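Local coordinates for GH5 (Bacteroidetes bacterium AC2a, PDB 4YHE), which is a family 5 glycoside hydrolase, a cellulase that probably cleaves the beta-linked glucose chains of cellulose, at residues A360-A363 and M364-S367; D306-F309 and R310-Y313. All blocks are in the same frame, centred on the assembly; numbering follows the deposited sequence.

Contact 1: residues A360-A363 and M364-S367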
# COMPACT_ATOMS: atom_id res chain seq x y z
N ALA A 360 -16.72 3.47 -9.22
CA ALA A 360 -15.27 3.38 -9.15
C ALA A 360 -14.81 2.00 -8.71
O ALA A 360 -13.91 1.42 -9.30
CB ALA A 360 -14.75 4.44 -8.17
N VAL A 361 -15.49 1.45 -7.70
CA VAL A 361 -15.14 0.20 -7.10
C VAL A 361 -15.39 -0.93 -8.14
O VAL A 361 -14.56 -1.79 -8.33
CB VAL A 361 -15.95 0.01 -5.79
CG1 VAL A 361 -16.01 -1.42 -5.33
CG2 VAL A 361 -15.33 0.85 -4.68
N ARG A 362 -16.51 -0.83 -8.84
CA ARG A 362 -16.84 -1.77 -9.91
C ARG A 362 -15.83 -1.71 -11.06
O ARG A 362 -15.40 -2.77 -11.55
CB ARG A 362 -18.26 -1.51 -10.41
CG ARG A 362 -19.37 -1.82 -9.40
CD ARG A 362 -19.93 -3.25 -9.55
NE ARG A 362 -18.91 -4.26 -9.38
CZ ARG A 362 -18.41 -4.68 -8.23
NH1 ARG A 362 -18.83 -4.22 -7.07
NH2 ARG A 362 -17.44 -5.58 -8.22
N ALA A 363 -15.43 -0.50 -11.49
CA ALA A 363 -14.43 -0.36 -12.54
C ALA A 363 -13.16 -1.14 -12.21
O ALA A 363 -12.66 -1.94 -13.03
CB ALA A 363 -14.14 1.09 -12.82
N MET A 364 -12.63 -0.95 -10.99
CA MET A 364 -11.38 -1.56 -10.64
C MET A 364 -11.50 -3.08 -10.44
O MET A 364 -10.74 -3.86 -11.05
CB MET A 364 -10.75 -0.82 -9.42
CG MET A 364 -11.59 -0.74 -8.18
SD MET A 364 -10.76 0.27 -6.88
CE MET A 364 -10.79 1.87 -7.55
N ILE A 365 -12.48 -3.53 -9.66
CA ILE A 365 -12.59 -4.93 -9.32
C ILE A 365 -12.98 -5.70 -10.59
O ILE A 365 -12.35 -6.67 -10.91
CB ILE A 365 -13.62 -5.16 -8.22
CG1 ILE A 365 -13.12 -4.55 -6.91
CG2 ILE A 365 -13.93 -6.64 -8.02
CD1 ILE A 365 -14.16 -4.55 -5.83
N ASP A 366 -13.97 -5.23 -11.31
CA ASP A 366 -14.50 -6.05 -12.43
C ASP A 366 -13.49 -6.14 -13.59
O ASP A 366 -13.44 -7.16 -14.28
CB ASP A 366 -15.81 -5.50 -12.91
CG ASP A 366 -16.91 -5.64 -11.89
OD1 ASP A 366 -16.76 -6.40 -10.94
OD2 ASP A 366 -17.94 -4.99 -12.05
N SER A 367 -12.64 -5.12 -13.75
CA SER A 367 -11.62 -5.19 -14.78
C SER A 367 -10.53 -6.21 -14.42
O SER A 367 -10.16 -7.03 -15.26
CB SER A 367 -11.05 -3.81 -15.07
OG SER A 367 -10.24 -3.83 -16.23
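Asp366 meets the guanidinium group of Arg362 at its edge, in the plane of the group, while CG2 of Ile365 approaches NH2 obliquely. This is a side-on, two-nitrogen salt bridge between residues i and i+4 of one alpha-helix, 357-369, which follows the last strand of the beta/alpha barrel. NE of Arg362 gives its hydrogen to OD2 of Asp366 at 2.9 Å, and NH2 reaches OD1 at the same length, both bonds close to straight. The grip is flat for the arginine but not for the aspartate: both oxygens lie almost exactly in the guanidinium plane, whereas both nitrogens stand well out of the carboxylate plane, NE on the syn side of OD2 and NH2 above OD1, the two flat groups being turned 37° apart. Bends at chi2 and chi3 curl the long arginine round so that its NE side faces the aspartate one turn on. NH1 has another task, bonding to the backbone oxygen of Ala53, so the guanidinium is held by a second partner besides Asp366. The short aspartate suits this outer position, since its CB already points toward the preceding turn.

The next strip of the helix is apolar. Val361 and Ile365 lie side by side, CG1 of Val361 3.7 Å from CD1 of Ile365, and both branched side chains rest on Phe55; Ile365 and Met364 also reach Ile16 in the first barrel strand. Beneath them runs the usual i+4 bonding, with Ile365 N donating to Val361 O at 3.0 Å. Met364, whose CG sits between its backbone N and carbonyl carbon (chi1 57°), curls back over the previous turn, leaving its CE 3.6 Å from Ala360 O.

Contact 2: residues D306-F309 and R310-Y313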
# COMPACT_ATOMS: atom_id res chain seq x y z
N ASP A 306 -15.47 14.11 -16.67
CA ASP A 306 -14.17 13.83 -16.04
C ASP A 306 -14.12 12.50 -15.25
O ASP A 306 -13.14 11.73 -15.34
CB ASP A 306 -13.70 14.97 -15.11
CG ASP A 306 -13.32 16.25 -15.86
OD1 ASP A 306 -13.22 16.26 -17.10
OD2 ASP A 306 -13.06 17.25 -15.16
N GLU A 307 -15.19 12.23 -14.52
CA GLU A 307 -15.29 10.98 -13.78
C GLU A 307 -15.16 9.78 -14.71
O GLU A 307 -14.58 8.79 -14.32
CB GLU A 307 -16.57 10.90 -12.93
CG GLU A 307 -16.62 9.72 -11.94
CD GLU A 307 -15.63 9.81 -10.77
OE1 GLU A 307 -14.83 10.79 -10.72
OE2 GLU A 307 -15.66 8.91 -9.89
N GLU A 308 -15.66 9.88 -15.95
CA GLU A 308 -15.51 8.73 -16.87
C GLU A 308 -14.04 8.42 -17.16
O GLU A 308 -13.66 7.24 -17.32
CB GLU A 308 -16.29 8.94 -18.17
CG GLU A 308 -17.82 8.85 -18.01
CD GLU A 308 -18.30 7.51 -17.46
OE1 GLU A 308 -17.87 6.48 -17.96
OE2 GLU A 308 -19.10 7.50 -16.53
N PHE A 309 -13.20 9.46 -17.20
CA PHE A 309 -11.78 9.23 -17.36
C PHE A 309 -11.12 8.52 -16.18
O PHE A 309 -10.26 7.71 -16.40
CB PHE A 309 -11.04 10.53 -17.65
CG PHE A 309 -11.19 10.96 -19.08
CD1 PHE A 309 -10.35 10.46 -20.05
CD2 PHE A 309 -12.21 11.83 -19.44
CE1 PHE A 309 -10.51 10.85 -21.38
CE2 PHE A 309 -12.37 12.22 -20.75
CZ PHE A 309 -11.53 11.72 -21.73
N ARG A 310 -11.52 8.86 -14.95
CA ARG A 310 -11.09 8.14 -13.76
C ARG A 310 -11.47 6.63 -13.80
O ARG A 310 -10.67 5.76 -13.48
CB ARG A 310 -11.67 8.84 -12.52
CG ARG A 310 -11.23 8.21 -11.20
CD ARG A 310 -12.22 8.51 -10.10
NE ARG A 310 -11.76 8.19 -8.77
CZ ARG A 310 -12.51 8.13 -7.67
NH1 ARG A 310 -13.81 8.30 -7.71
NH2 ARG A 310 -11.95 7.85 -6.52
N LEU A 311 -12.68 6.33 -14.25
CA LEU A 311 -13.13 4.95 -14.37
C LEU A 311 -12.34 4.22 -15.44
O LEU A 311 -11.94 3.08 -15.22
CB LEU A 311 -14.64 4.86 -14.64
CG LEU A 311 -15.58 5.50 -13.64
CD1 LEU A 311 -17.05 5.18 -13.96
CD2 LEU A 311 -15.28 5.01 -12.24
N TYR A 312 -12.09 4.89 -16.57
CA TYR A 312 -11.22 4.38 -17.63
C TYR A 312 -9.84 4.08 -17.10
O TYR A 312 -9.30 3.04 -17.33
CB TYR A 312 -11.14 5.37 -18.81
CG TYR A 312 -10.11 5.00 -19.83
CD1 TYR A 312 -10.31 3.89 -20.67
CD2 TYR A 312 -8.93 5.73 -19.98
CE1 TYR A 312 -9.36 3.52 -21.60
CE2 TYR A 312 -7.99 5.37 -20.94
CZ TYR A 312 -8.21 4.26 -21.74
OH TYR A 312 -7.31 3.86 -22.68
N TYR A 313 -9.26 5.02 -16.36
CA TYR A 313 -7.98 4.77 -15.72
C TYR A 313 -7.96 3.49 -14.87
O TYR A 313 -7.08 2.67 -15.03
CB TYR A 313 -7.62 6.01 -14.92
CG TYR A 313 -6.40 5.96 -14.05
CD1 TYR A 313 -5.13 6.22 -14.57
CD2 TYR A 313 -6.51 5.76 -12.69
CE1 TYR A 313 -4.01 6.27 -13.75
CE2 TYR A 313 -5.40 5.81 -11.86
CZ TYR A 313 -4.15 6.05 -12.39
OH TYR A 313 -3.07 6.10 -11.56
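Glu307 and Arg310 run side by side and join in an i, i+3 salt bridge on helix 304-323, the helix of the beta-alpha-beta crossover between barrel strands 291-296 and 327-332. The salt bridge rests on one hydrogen bond: NH1 of Arg310 donates to OE2 of Glu307 at 2.9 Å, arriving on the syn lone pair and within the guanidinium plane, although the two planes are turned 59° from each other. Glutamate has the length needed here, for a bend at chi2 (69°) swings its carboxylate beside the arginine, whose chain stays extended from CG to NE. Each group has a second hold, OE1 on the backbone N of Arg301 and NE of Arg310 on the oxygen of Ala298, so both buried charges are tied to the loop before the helix. An alanine in place of Glu307 would probably leave the buried NH1 without its carboxylate mate and strip the Arg301 amide of its acceptor. Two long side chains bond outside the helix: the hydroxyl of Tyr312 to Glu270 and that of Tyr313 to the backbone oxygen of Asp244, the length of tyrosine letting the helix reach neighbouring elements.

Van der Waals contacts back the charge pair, the methylene CD of Arg310 lying 3.5 Å from OE2 of Glu307. On the more exposed side, CD1 of Leu311 lies near OE2 of Glu308.

The backbone adds the i+4 bonds. Leu311 N reaches Glu307 O at 3.1 Å, and Arg310 N makes a weak bond to Asp306 O. At the base of its side chain, CB of Tyr313 lies 3.5 Å from Phe309 O, the acceptor of its own backbone N-H.

How the contacts relate
Along the chain, contact 2 (306-309 with 310-313) comes first, within the helix that leaves barrel strand 291-296 and leads to strand 327-332. Contact 1 (360-363 with 364-367) follows in helix 357-369, after that last strand. Each lies within one continuous helix, so neither closes a long loop; they stand in series, without nesting or crossing. Their centres are about 11 Å apart, and the two helices pack directly: CD2 of Leu311 sits 3.5 Å from CA of Ala360, where the small alanine lets the leucine come close. Helix 357-369 thus lies between helix 304-323 and the first barrel strand, 16-20, beside the place where the barrel closes.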